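Local coordinates for outer membrane protein Omp121 (Bacteroides thetaiotaomicron, PDB 5FQ8) that probably takes up nutrients across the outer membrane as a TonB-dependent receptor, a beta barrel with an N-terminal plug domain, at residues B[834-838]-B[897-901]; B[189-193]-B[946-950]; B[760-766]-B[793-799]. One frame throughout, in Å; residues are numbered along the deposited sequence.

Interaction 1. Residues B[834-838]-B[897-901]; sequences KDINY and CFLVD
Asp835 and Tyr838 both pack against the ring of Phe898. The carboxylate of Asp835 is stacked over one ring face, with the two planes only 14° apart. Its OD1 lies toward the rim, 3.6 Å from Phe898 CZ. Asp835 CB adds a CH-pi contact over the same face, 4.3 Å from the centre of the Phe898 ring. Tyr838 meets the ring differently. Its CB reaches the edge of Phe898, close to the ring plane, 3.7 Å from CE1. The two aromatic rings form an offset edge-to-face pair. Phe898 gives its edge to the face of Tyr838, and the planes stand at 81°.

Cys897 lies beside Tyr838. Its SG is 3.4 Å from Tyr838 CE2, an oblique sulfur-aromatic contact. The same sulfur lies on the Phe898 face opposite Asp835, again toward the rim. Lys834 runs past both residues with an extended chain. Its CG is anti to the backbone N (chi1 -172°), which sends the chain from the helix toward 897-901. On the way its CD touches Val900 CG2 at 3.7 Å. NZ ends at the carbonyl oxygen of Cys897; the modelled hydrogen bond is too short to be trusted in length.

The next shell holds these groups in place. Asp835 OD2 is hydrogen-bonded to Tyr830 OH, which fixes the carboxylate above the ring. Backbone bonds join Phe898 to Ser831 and Val900 to Met829. Helix 832-839 follows strand 828-831 directly, and that strand pairs antiparallel with strand 899-915. The contact thus folds a short helix back over the start of its neighbour strand, at what is probably the extracellular end of the TonB-dependent receptor barrel.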
ATOM      1  N   LYS B 834      -6.623  -1.419 -35.401  1.00 24.52           N
ATOM      2  CA  LYS B 834      -7.687  -1.357 -36.387  1.00 24.85           C
ATOM      3  C   LYS B 834      -9.012  -1.032 -35.716  1.00 24.84           C
ATOM      4  O   LYS B 834      -9.793  -0.226 -36.228  1.00 25.76           O
ATOM      5  CB  LYS B 834      -7.763  -2.679 -37.149  1.00 25.06           C
ATOM      6  CG  LYS B 834      -8.693  -2.681 -38.327  1.00 25.47           C
ATOM      7  CD  LYS B 834      -8.967  -4.085 -38.809  1.00 25.68           C
ATOM      8  CE  LYS B 834      -9.835  -4.078 -40.039  1.00 26.14           C
ATOM      9  NZ  LYS B 834     -10.083  -5.451 -40.533  1.00 26.39           N
ATOM     10  N   ASP B 835      -9.258  -1.621 -34.549  1.00 24.59           N
ATOM     11  CA  ASP B 835     -10.481  -1.356 -33.802  1.00 27.69           C
ATOM     12  C   ASP B 835     -10.695   0.138 -33.586  1.00 24.59           C
ATOM     13  O   ASP B 835     -11.745   0.686 -33.932  1.00 24.83           O
ATOM     14  CB  ASP B 835     -10.423  -2.079 -32.458  1.00 26.95           C
ATOM     15  CG  ASP B 835     -11.771  -2.531 -31.982  1.00 31.26           C
ATOM     16  OD1 ASP B 835     -12.777  -1.884 -32.322  1.00 46.30           O
ATOM     17  OD2 ASP B 835     -11.817  -3.545 -31.264  1.00 24.30           O
ATOM     18  N   ILE B 836      -9.710   0.810 -32.996  1.00 24.36           N
ATOM     19  CA  ILE B 836      -9.899   2.200 -32.620  1.00 24.37           C
ATOM     20  C   ILE B 836      -9.981   3.085 -33.847  1.00 24.69           C
ATOM     21  O   ILE B 836     -10.626   4.138 -33.816  1.00 24.85           O
ATOM     22  CB  ILE B 836      -8.777   2.655 -31.678  1.00 24.09           C
ATOM     23  CG1 ILE B 836      -9.085   4.028 -31.121  1.00 24.13           C
ATOM     24  CG2 ILE B 836      -7.477   2.694 -32.407  1.00 24.10           C
ATOM     25  CD1 ILE B 836     -10.373   4.061 -30.407  1.00 24.16           C
ATOM     26  N   ASN B 837      -9.368   2.666 -34.953  1.00 26.53           N
ATOM     27  CA  ASN B 837      -9.338   3.508 -36.135  1.00 25.16           C
ATOM     28  C   ASN B 837     -10.559   3.319 -36.999  1.00 25.52           C
ATOM     29  O   ASN B 837     -10.964   4.245 -37.702  1.00 25.82           O
ATOM     30  CB  ASN B 837      -8.075   3.240 -36.937  1.00 25.20           C
ATOM     31  CG  ASN B 837      -6.888   3.865 -36.316  1.00 24.99           C
ATOM     32  OD1 ASN B 837      -6.684   5.067 -36.401  1.00 25.10           O
ATOM     33  ND2 ASN B 837      -6.104   3.058 -35.652  1.00 26.09           N
ATOM     34  N   TYR B 838     -11.152   2.137 -36.972  1.00 25.52           N
ATOM     35  CA  TYR B 838     -12.509   2.005 -37.474  1.00 25.85           C
ATOM     36  C   TYR B 838     -13.472   2.850 -36.651  1.00 25.84           C
ATOM     37  O   TYR B 838     -14.156   3.727 -37.188  1.00 26.16           O
ATOM     38  CB  TYR B 838     -12.911   0.534 -37.484  1.00 25.86           C
ATOM     39  CG  TYR B 838     -12.576  -0.148 -38.789  1.00 26.14           C
ATOM     40  CD1 TYR B 838     -11.334   0.036 -39.398  1.00 26.12           C
ATOM     41  CD2 TYR B 838     -13.498  -0.970 -39.415  1.00 26.46           C
ATOM     42  CE1 TYR B 838     -11.027  -0.583 -40.592  1.00 26.41           C
ATOM     43  CE2 TYR B 838     -13.207  -1.589 -40.584  1.00 26.76           C
ATOM     44  CZ  TYR B 838     -11.970  -1.392 -41.176  1.00 27.62           C
ATOM     45  OH  TYR B 838     -11.685  -2.013 -42.363  1.00 27.06           O
ATOM     46  N   CYS B 897     -14.039  -8.503 -37.955  1.00 26.54           N
ATOM     47  CA  CYS B 897     -13.286  -7.534 -38.744  1.00 26.53           C
ATOM     48  C   CYS B 897     -11.953  -7.210 -38.110  1.00 32.21           C
ATOM     49  O   CYS B 897     -10.998  -6.871 -38.812  1.00 41.22           O
ATOM     50  CB  CYS B 897     -14.094  -6.258 -38.910  1.00 26.62           C
ATOM     51  SG  CYS B 897     -13.214  -4.889 -39.621  1.00 26.57           S
ATOM     52  N   PHE B 898     -11.856  -7.327 -36.797  1.00 30.85           N
ATOM     53  CA  PHE B 898     -10.689  -6.848 -36.090  1.00 25.35           C
ATOM     54  C   PHE B 898      -9.719  -7.952 -35.749  1.00 25.23           C
ATOM     55  O   PHE B 898      -8.711  -7.686 -35.102  1.00 24.92           O
ATOM     56  CB  PHE B 898     -11.122  -6.097 -34.841  1.00 25.06           C
ATOM     57  CG  PHE B 898     -12.055  -4.965 -35.132  1.00 25.20           C
ATOM     58  CD1 PHE B 898     -11.648  -3.907 -35.913  1.00 25.28           C
ATOM     59  CD2 PHE B 898     -13.334  -4.973 -34.644  1.00 25.30           C
ATOM     60  CE1 PHE B 898     -12.493  -2.877 -36.193  1.00 25.45           C
ATOM     61  CE2 PHE B 898     -14.184  -3.945 -34.907  1.00 25.47           C
ATOM     62  CZ  PHE B 898     -13.773  -2.890 -35.686  1.00 25.55           C
ATOM     63  N   LEU B 899      -9.986  -9.175 -36.175  1.00 25.49           N
ATOM     64  CA  LEU B 899      -8.925 -10.152 -36.340  1.00 25.52           C
ATOM     65  C   LEU B 899      -8.202  -9.860 -37.646  1.00 25.73           C
ATOM     66  O   LEU B 899      -8.829  -9.800 -38.709  1.00 26.09           O
ATOM     67  CB  LEU B 899      -9.493 -11.560 -36.326  1.00 25.78           C
ATOM     68  CG  LEU B 899     -10.008 -11.959 -34.958  1.00 25.57           C
ATOM     69  CD1 LEU B 899     -10.773 -13.228 -35.048  1.00 25.91           C
ATOM     70  CD2 LEU B 899      -8.848 -12.125 -34.028  1.00 25.23           C
ATOM     71  N   VAL B 900      -6.888  -9.663 -37.562  1.00 29.87           N
ATOM     72  CA  VAL B 900      -6.076  -9.164 -38.662  1.00 25.72           C
ATOM     73  C   VAL B 900      -5.032 -10.202 -39.047  1.00 25.87           C
ATOM     74  O   VAL B 900      -4.504 -10.916 -38.190  1.00 25.69           O
ATOM     75  CB  VAL B 900      -5.423  -7.834 -38.260  1.00 25.42           C
ATOM     76  CG1 VAL B 900      -4.314  -7.468 -39.200  1.00 25.58           C
ATOM     77  CG2 VAL B 900      -6.476  -6.768 -38.230  1.00 25.41           C
ATOM     78  N   ASP B 901      -4.743 -10.280 -40.346  1.00 30.28           N
ATOM     79  CA  ASP B 901      -3.784 -11.243 -40.868  1.00 31.35           C
ATOM     80  C   ASP B 901      -2.390 -10.998 -40.297  1.00 26.19           C
ATOM     81  O   ASP B 901      -1.881  -9.879 -40.320  1.00 26.04           O
ATOM     82  CB  ASP B 901      -3.766 -11.155 -42.396  1.00 34.18           C
ATOM     83  CG  ASP B 901      -3.107 -12.348 -43.057  1.00 33.79           C
ATOM     84  OD1 ASP B 901      -2.137 -12.903 -42.509  1.00 34.07           O
ATOM     85  OD2 ASP B 901      -3.562 -12.723 -44.152  1.00 27.76           O
TER

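Interaction 2. Residues B[189-193]-B[946-950]; sequences LRLPE and NTFID
Glu193 and Thr947 join two irregular loops beyond the ends of barrel strands, and the second loop is shaped by an Asx turn at Asn946. Glu193 N donates to Thr947 O at 3.0 Å, nearly straight at the hydrogen (163°). Pro192 CA approaches Thr947 O at 3.4 Å as a CA-H...O contact, so two groups of 189-193 share one carbonyl. The Pro192 ring packs against the carbonyl oxygen of Phe948. Its CG is 3.6 Å from Phe948 O, and its CB lies at the edge of the Phe948 ring.

The Asx turn probably helps to set the carbonyls of Thr947 and Phe948. With CG anti to the backbone N (chi1 167°), the Asn946 amide folds back over its own turn, where OD1 accepts from two backbone N-H groups. Phe948 N donates to Asn946 OD1 at 2.9 Å. The bond from Ile949 N to Asn946 OD1 is longer, 3.3 Å, on a lone pair. Arg190 bends at chi2 and chi3 and lays its CG and CD beside the backbone of 948-950. Its NH1 comes within 2.9 Å of Ile949 O, while NH2 is hydrogen-bonded to Thr942 OG1. At the other end, Glu193 OE1 lies 3.7 Å from Thr947 CG2. Glu193 OE1 also hydrogen-bonds to a polar side chain on the chain of another protein, so this end of the loop lies at an interface between chains.

Around the contact, Pro192 packs on Thr833 and Asn837 of helix 832-839, and Phe948 packs on Lys834 of the same helix. Ile949 leans on strand 828-831, and Leu189 on strand 928-941.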
ATOM      1  N   LEU B 189       7.846   3.116 -37.975  1.00 27.98           N
ATOM      2  CA  LEU B 189       7.948   2.226 -39.129  1.00 28.28           C
ATOM      3  C   LEU B 189       6.671   2.111 -39.935  1.00 35.55           C
ATOM      4  O   LEU B 189       6.726   2.110 -41.165  1.00 26.21           O
ATOM      5  CB  LEU B 189       8.356   0.825 -38.682  1.00 25.60           C
ATOM      6  CG  LEU B 189       8.366  -0.240 -39.771  1.00 25.86           C
ATOM      7  CD1 LEU B 189       9.407   0.101 -40.787  1.00 26.29           C
ATOM      8  CD2 LEU B 189       8.641  -1.604 -39.192  1.00 25.70           C
ATOM      9  N   ARG B 190       5.529   1.969 -39.264  1.00 43.40           N
ATOM     10  CA  ARG B 190       4.248   1.783 -39.939  1.00 48.07           C
ATOM     11  C   ARG B 190       3.174   2.312 -39.005  1.00 58.14           C
ATOM     12  O   ARG B 190       3.009   1.809 -37.893  1.00 51.32           O
ATOM     13  CB  ARG B 190       4.031   0.311 -40.301  1.00 42.09           C
ATOM     14  CG  ARG B 190       2.668  -0.292 -40.006  1.00 37.51           C
ATOM     15  CD  ARG B 190       1.700  -0.191 -41.183  1.00 41.88           C
ATOM     16  NE  ARG B 190       2.186  -0.835 -42.401  1.00 47.78           N
ATOM     17  CZ  ARG B 190       1.932  -2.093 -42.738  1.00 48.71           C
ATOM     18  NH1 ARG B 190       1.202  -2.848 -41.939  1.00 44.37           N
ATOM     19  NH2 ARG B 190       2.408  -2.595 -43.870  1.00 46.34           N
ATOM     20  N   LEU B 191       2.512   3.365 -39.420  1.00 25.53           N
ATOM     21  CA  LEU B 191       1.307   3.844 -38.780  1.00 25.36           C
ATOM     22  C   LEU B 191       0.123   3.449 -39.636  1.00 25.54           C
ATOM     23  O   LEU B 191       0.285   3.152 -40.821  1.00 28.87           O
ATOM     24  CB  LEU B 191       1.345   5.365 -38.610  1.00 25.46           C
ATOM     25  CG  LEU B 191       2.421   5.912 -37.677  1.00 25.31           C
ATOM     26  CD1 LEU B 191       2.517   7.409 -37.805  1.00 25.54           C
ATOM     27  CD2 LEU B 191       2.122   5.531 -36.255  1.00 24.91           C
ATOM     28  N   PRO B 192      -1.079   3.401 -39.078  1.00 25.39           N
ATOM     29  CA  PRO B 192      -2.226   3.003 -39.889  1.00 25.60           C
ATOM     30  C   PRO B 192      -2.469   4.000 -41.003  1.00 26.01           C
ATOM     31  O   PRO B 192      -2.257   5.202 -40.850  1.00 36.33           O
ATOM     32  CB  PRO B 192      -3.371   2.983 -38.878  1.00 25.36           C
ATOM     33  CG  PRO B 192      -2.709   2.775 -37.584  1.00 24.98           C
ATOM     34  CD  PRO B 192      -1.463   3.562 -37.668  1.00 25.03           C
ATOM     35  N   GLU B 193      -2.892   3.492 -42.143  1.00 26.33           N
ATOM     36  CA  GLU B 193      -3.198   4.373 -43.251  1.00 28.72           C
ATOM     37  C   GLU B 193      -4.540   5.031 -43.000  1.00 27.06           C
ATOM     38  O   GLU B 193      -5.536   4.357 -42.743  1.00 26.73           O
ATOM     39  CB  GLU B 193      -3.207   3.604 -44.562  1.00 27.83           C
ATOM     40  CG  GLU B 193      -3.534   4.457 -45.752  1.00 29.33           C
ATOM     41  CD  GLU B 193      -3.614   3.668 -47.008  1.00 28.05           C
ATOM     42  OE1 GLU B 193      -3.440   2.443 -46.943  1.00 27.93           O
ATOM     43  OE2 GLU B 193      -3.854   4.277 -48.058  1.00 28.50           O
ATOM     44  N   ASN B 946      -4.339  -5.635 -44.494  1.00 42.94           N
ATOM     45  CA  ASN B 946      -3.793  -5.110 -43.256  1.00 26.64           C
ATOM     46  C   ASN B 946      -3.037  -3.850 -43.620  1.00 26.67           C
ATOM     47  O   ASN B 946      -1.930  -3.912 -44.148  1.00 26.81           O
ATOM     48  CB  ASN B 946      -2.902  -6.145 -42.591  1.00 26.44           C
ATOM     49  CG  ASN B 946      -2.074  -5.579 -41.478  1.00 26.02           C
ATOM     50  OD1 ASN B 946      -2.162  -4.410 -41.140  1.00 25.86           O
ATOM     51  ND2 ASN B 946      -1.254  -6.422 -40.893  1.00 30.47           N
ATOM     52  N   THR B 947      -3.636  -2.710 -43.346  1.00 26.57           N
ATOM     53  CA  THR B 947      -2.958  -1.440 -43.504  1.00 26.59           C
ATOM     54  C   THR B 947      -2.756  -0.773 -42.164  1.00 26.15           C
ATOM     55  O   THR B 947      -2.729   0.454 -42.080  1.00 26.15           O
ATOM     56  CB  THR B 947      -3.745  -0.515 -44.416  1.00 26.94           C
ATOM     57  OG1 THR B 947      -5.048  -0.351 -43.870  1.00 26.83           O
ATOM     58  CG2 THR B 947      -3.858  -1.093 -45.797  1.00 27.43           C
ATOM     59  N   PHE B 948      -2.633  -1.566 -41.109  1.00 25.81           N
ATOM     60  CA  PHE B 948      -2.739  -1.011 -39.773  1.00 25.42           C
ATOM     61  C   PHE B 948      -1.497  -1.211 -38.924  1.00 25.15           C
ATOM     62  O   PHE B 948      -1.002  -0.243 -38.349  1.00 25.00           O
ATOM     63  CB  PHE B 948      -3.973  -1.599 -39.070  1.00 25.28           C
ATOM     64  CG  PHE B 948      -5.194  -1.588 -39.916  1.00 26.02           C
ATOM     65  CD1 PHE B 948      -5.747  -0.400 -40.335  1.00 28.66           C
ATOM     66  CD2 PHE B 948      -5.768  -2.762 -40.320  1.00 25.76           C
ATOM     67  CE1 PHE B 948      -6.845  -0.390 -41.127  1.00 26.09           C
ATOM     68  CE2 PHE B 948      -6.858  -2.755 -41.113  1.00 26.77           C
ATOM     69  CZ  PHE B 948      -7.409  -1.568 -41.515  1.00 26.25           C
ATOM     70  N   ILE B 949      -0.981  -2.429 -38.814  1.00 25.11           N
ATOM     71  CA  ILE B 949       0.060  -2.716 -37.841  1.00 24.85           C
ATOM     72  C   ILE B 949       1.218  -3.493 -38.445  1.00 35.12           C
ATOM     73  O   ILE B 949       1.071  -4.210 -39.436  1.00 36.66           O
ATOM     74  CB  ILE B 949      -0.486  -3.526 -36.661  1.00 24.56           C
ATOM     75  CG1 ILE B 949      -1.046  -4.843 -37.170  1.00 24.74           C
ATOM     76  CG2 ILE B 949      -1.525  -2.762 -35.937  1.00 24.38           C
ATOM     77  CD1 ILE B 949      -1.228  -5.861 -36.091  1.00 24.52           C
ATOM     78  N   ASP B 950       2.373  -3.357 -37.816  1.00 25.84           N
ATOM     79  CA  ASP B 950       3.433  -4.333 -37.974  1.00 24.99           C
ATOM     80  C   ASP B 950       3.025  -5.484 -37.080  1.00 24.79           C
ATOM     81  O   ASP B 950       3.019  -5.338 -35.860  1.00 29.29           O
ATOM     82  CB  ASP B 950       4.794  -3.750 -37.593  1.00 24.95           C
ATOM     83  CG  ASP B 950       5.861  -4.812 -37.371  1.00 24.99           C
ATOM     84  OD1 ASP B 950       5.625  -6.009 -37.575  1.00 25.08           O
ATOM     85  OD2 ASP B 950       6.972  -4.433 -36.980  1.00 24.97           O
TER

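Interaction 3. Residues B[760-766]-B[793-799]; sequences PVGVFKA and GICGDMN
Ala766 and Gly793 pair at the edge of a small antiparallel sheet, where strand 793-794 is outermost within the chain. They are a hydrogen-bonded pair: Ala766 N donates to Gly793 O at 3.0 Å, and Gly793 N returns a bond to Ala766 O at 2.9 Å. Lys765 and Ile794 follow as a non-hydrogen-bonded pair. Cys795 N donates to Phe764 O at 2.8 Å. Further along, Phe764 N donates to Gly796 O at 2.8 Å.

The tight side is the one that carries Phe764 and Met798. The Phe764 ring turns its edge to the backbone of 796-798, with Gly796 O near the ring plane, and Leu899 of strand 899-915 packs against the ring. Met798 bends at chi3, which brings its CE to 3.5 Å from Gly762 CA, where the chain turns a corner. Its SD lies 3.9 Å from Val761 CG1.

The other side is looser. Ile794 is solvent-exposed there, and its CG2 meets Val763 CG1 at 3.7 Å. The Lys765 side chain leads away from 793-799 and makes a cation-pi contact with Tyr754. Pro760 lies across the Asp797 side chain at about a right angle.

At the far end a side chain bonds across: Asn799 ND2 donates to Val761 O at 3.0 Å, in the carbonyl plane, and makes a weak bond to Asp797 OD2.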
ATOM      1  N   PRO B 760      -6.090 -26.541 -33.891  1.00 28.61           N
ATOM      2  CA  PRO B 760      -4.762 -26.062 -33.520  1.00 28.24           C
ATOM      3  C   PRO B 760      -4.813 -25.222 -32.263  1.00 27.68           C
ATOM      4  O   PRO B 760      -5.864 -24.746 -31.843  1.00 35.96           O
ATOM      5  CB  PRO B 760      -4.337 -25.217 -34.728  1.00 28.20           C
ATOM      6  CG  PRO B 760      -5.175 -25.640 -35.822  1.00 28.68           C
ATOM      7  CD  PRO B 760      -6.487 -26.024 -35.209  1.00 28.78           C
ATOM      8  N   VAL B 761      -3.643 -25.043 -31.657  1.00 27.41           N
ATOM      9  CA  VAL B 761      -3.555 -24.173 -30.497  1.00 26.89           C
ATOM     10  C   VAL B 761      -3.892 -22.755 -30.904  1.00 36.91           C
ATOM     11  O   VAL B 761      -3.391 -22.247 -31.910  1.00 31.32           O
ATOM     12  CB  VAL B 761      -2.158 -24.242 -29.878  1.00 26.73           C
ATOM     13  CG1 VAL B 761      -1.931 -23.036 -29.057  1.00 26.19           C
ATOM     14  CG2 VAL B 761      -2.034 -25.455 -29.021  1.00 26.97           C
ATOM     15  N   GLY B 762      -4.757 -22.112 -30.136  1.00 26.27           N
ATOM     16  CA  GLY B 762      -5.031 -20.708 -30.348  1.00 25.93           C
ATOM     17  C   GLY B 762      -6.132 -20.410 -31.334  1.00 26.13           C
ATOM     18  O   GLY B 762      -5.984 -19.510 -32.152  1.00 26.04           O
ATOM     19  N   VAL B 763      -7.252 -21.127 -31.255  1.00 26.42           N
ATOM     20  CA  VAL B 763      -8.373 -20.871 -32.145  1.00 26.66           C
ATOM     21  C   VAL B 763      -9.100 -19.609 -31.720  1.00 26.32           C
ATOM     22  O   VAL B 763      -9.330 -19.381 -30.532  1.00 26.06           O
ATOM     23  CB  VAL B 763      -9.322 -22.072 -32.148  1.00 27.13           C
ATOM     24  CG1 VAL B 763     -10.531 -21.768 -32.988  1.00 27.39           C
ATOM     25  CG2 VAL B 763      -8.608 -23.272 -32.678  1.00 31.16           C
ATOM     26  N   PHE B 764      -9.470 -18.780 -32.689  1.00 26.36           N
ATOM     27  CA  PHE B 764     -10.212 -17.553 -32.423  1.00 26.11           C
ATOM     28  C   PHE B 764     -11.685 -17.746 -32.725  1.00 35.74           C
ATOM     29  O   PHE B 764     -12.041 -18.375 -33.721  1.00 26.88           O
ATOM     30  CB  PHE B 764      -9.718 -16.394 -33.272  1.00 25.96           C
ATOM     31  CG  PHE B 764      -8.519 -15.713 -32.737  1.00 25.55           C
ATOM     32  CD1 PHE B 764      -8.646 -14.648 -31.881  1.00 25.18           C
ATOM     33  CD2 PHE B 764      -7.266 -16.117 -33.119  1.00 25.58           C
ATOM     34  CE1 PHE B 764      -7.553 -14.004 -31.407  1.00 24.85           C
ATOM     35  CE2 PHE B 764      -6.172 -15.477 -32.667  1.00 25.24           C
ATOM     36  CZ  PHE B 764      -6.310 -14.410 -31.799  1.00 24.87           C
ATOM     37  N   LYS B 765     -12.533 -17.186 -31.864  1.00 32.02           N
ATOM     38  CA  LYS B 765     -13.954 -17.013 -32.121  1.00 26.55           C
ATOM     39  C   LYS B 765     -14.288 -15.534 -32.030  1.00 26.28           C
ATOM     40  O   LYS B 765     -13.739 -14.818 -31.203  1.00 25.87           O
ATOM     41  CB  LYS B 765     -14.794 -17.800 -31.134  1.00 26.71           C
ATOM     42  CG  LYS B 765     -14.703 -19.290 -31.268  1.00 27.09           C
ATOM     43  CD  LYS B 765     -15.631 -19.958 -30.307  1.00 28.72           C
ATOM     44  CE  LYS B 765     -15.617 -21.454 -30.458  1.00 32.03           C
ATOM     45  NZ  LYS B 765     -16.583 -22.092 -29.526  1.00 33.87           N
ATOM     46  N   ALA B 766     -15.178 -15.073 -32.893  1.00 26.55           N
ATOM     47  CA  ALA B 766     -15.535 -13.663 -32.917  1.00 26.36           C
ATOM     48  C   ALA B 766     -16.905 -13.512 -33.552  1.00 26.77           C
ATOM     49  O   ALA B 766     -17.378 -14.402 -34.254  1.00 27.21           O
ATOM     50  CB  ALA B 766     -14.484 -12.848 -33.666  1.00 26.16           C
ATOM     51  N   GLY B 793     -18.454 -17.117 -34.526  1.00 32.67           N
ATOM     52  CA  GLY B 793     -17.851 -17.973 -35.528  1.00 28.41           C
ATOM     53  C   GLY B 793     -16.362 -18.172 -35.290  1.00 28.05           C
ATOM     54  O   GLY B 793     -15.669 -17.271 -34.838  1.00 27.57           O
ATOM     55  N   ILE B 794     -15.891 -19.386 -35.576  1.00 28.33           N
ATOM     56  CA  ILE B 794     -14.459 -19.641 -35.623  1.00 28.11           C
ATOM     57  C   ILE B 794     -13.853 -18.788 -36.719  1.00 45.11           C
ATOM     58  O   ILE B 794     -14.422 -18.666 -37.808  1.00 37.04           O
ATOM     59  CB  ILE B 794     -14.198 -21.134 -35.862  1.00 28.53           C
ATOM     60  CG1 ILE B 794     -14.738 -21.952 -34.705  1.00 28.60           C
ATOM     61  CG2 ILE B 794     -12.733 -21.398 -35.963  1.00 28.36           C
ATOM     62  CD1 ILE B 794     -14.325 -23.378 -34.743  1.00 28.97           C
ATOM     63  N   CYS B 795     -12.711 -18.168 -36.438  1.00 27.60           N
ATOM     64  CA  CYS B 795     -12.181 -17.155 -37.340  1.00 27.51           C
ATOM     65  C   CYS B 795     -10.687 -17.302 -37.596  1.00 27.37           C
ATOM     66  O   CYS B 795     -10.007 -16.314 -37.849  1.00 27.12           O
ATOM     67  CB  CYS B 795     -12.477 -15.761 -36.807  1.00 27.11           C
ATOM     68  SG  CYS B 795     -14.166 -15.296 -36.963  1.00 27.36           S
ATOM     69  N   GLY B 796     -10.171 -18.515 -37.577  1.00 27.58           N
ATOM     70  CA  GLY B 796      -8.757 -18.724 -37.786  1.00 27.50           C
ATOM     71  C   GLY B 796      -8.036 -18.989 -36.483  1.00 27.13           C
ATOM     72  O   GLY B 796      -8.609 -18.950 -35.392  1.00 26.91           O
ATOM     73  N   ASP B 797      -6.752 -19.274 -36.616  1.00 29.91           N
ATOM     74  CA  ASP B 797      -5.911 -19.641 -35.494  1.00 31.47           C
ATOM     75  C   ASP B 797      -4.759 -18.652 -35.375  1.00 29.05           C
ATOM     76  O   ASP B 797      -4.661 -17.677 -36.119  1.00 30.20           O
ATOM     77  CB  ASP B 797      -5.412 -21.080 -35.633  1.00 43.06           C
ATOM     78  CG  ASP B 797      -4.704 -21.336 -36.938  1.00 55.31           C
ATOM     79  OD1 ASP B 797      -4.898 -20.564 -37.897  1.00 59.61           O
ATOM     80  OD2 ASP B 797      -3.956 -22.326 -37.009  1.00 67.84           O
ATOM     81  N   MET B 798      -3.895 -18.900 -34.400  1.00 28.46           N
ATOM     82  CA  MET B 798      -2.802 -17.991 -34.112  1.00 25.87           C
ATOM     83  C   MET B 798      -1.581 -18.262 -34.965  1.00 26.09           C
ATOM     84  O   MET B 798      -0.699 -17.401 -35.032  1.00 26.22           O
ATOM     85  CB  MET B 798      -2.409 -18.103 -32.642  1.00 25.56           C
ATOM     86  CG  MET B 798      -2.017 -19.519 -32.268  1.00 31.86           C
ATOM     87  SD  MET B 798      -0.943 -19.675 -30.863  1.00 25.54           S
ATOM     88  CE  MET B 798      -2.019 -19.026 -29.648  1.00 37.16           C
ATOM     89  N   ASN B 799      -1.517 -19.427 -35.613  1.00 26.53           N
ATOM     90  CA  ASN B 799      -0.278 -19.942 -36.179  1.00 26.77           C
ATOM     91  C   ASN B 799      -0.044 -19.463 -37.603  1.00 27.02           C
ATOM     92  O   ASN B 799      -0.969 -19.411 -38.416  1.00 27.25           O
ATOM     93  CB  ASN B 799      -0.276 -21.468 -36.171  1.00 27.19           C
ATOM     94  CG  ASN B 799      -0.495 -22.044 -34.807  1.00 27.02           C
ATOM     95  OD1 ASN B 799       0.447 -22.259 -34.057  1.00 26.90           O
ATOM     96  ND2 ASN B 799      -1.739 -22.299 -34.471  1.00 27.06           N
TER

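Interaction 1 stands between the other two and touches both. Toward interaction 2, Lys834 CG packs on Phe948 CE2 at 3.3 Å, and the centres of interactions 1 and 2 are about 11 Å apart. Toward interaction 3, Leu899 CD2 meets Phe764 CD1 at 3.3 Å, and the centres of interactions 1 and 3 are about 16 Å apart. Interactions 2 and 3 do not touch; their nearest atoms are about 11 Å apart. In sequence, interaction 2 encloses both others, joining loops 753 residues apart. Its Glu193 side chain is about 12 Å from a bound calcium ion, and its Leu191 side chain about 9 Å from that of calcium-binding Ile283. Interactions 1 and 3 are away from the known sites.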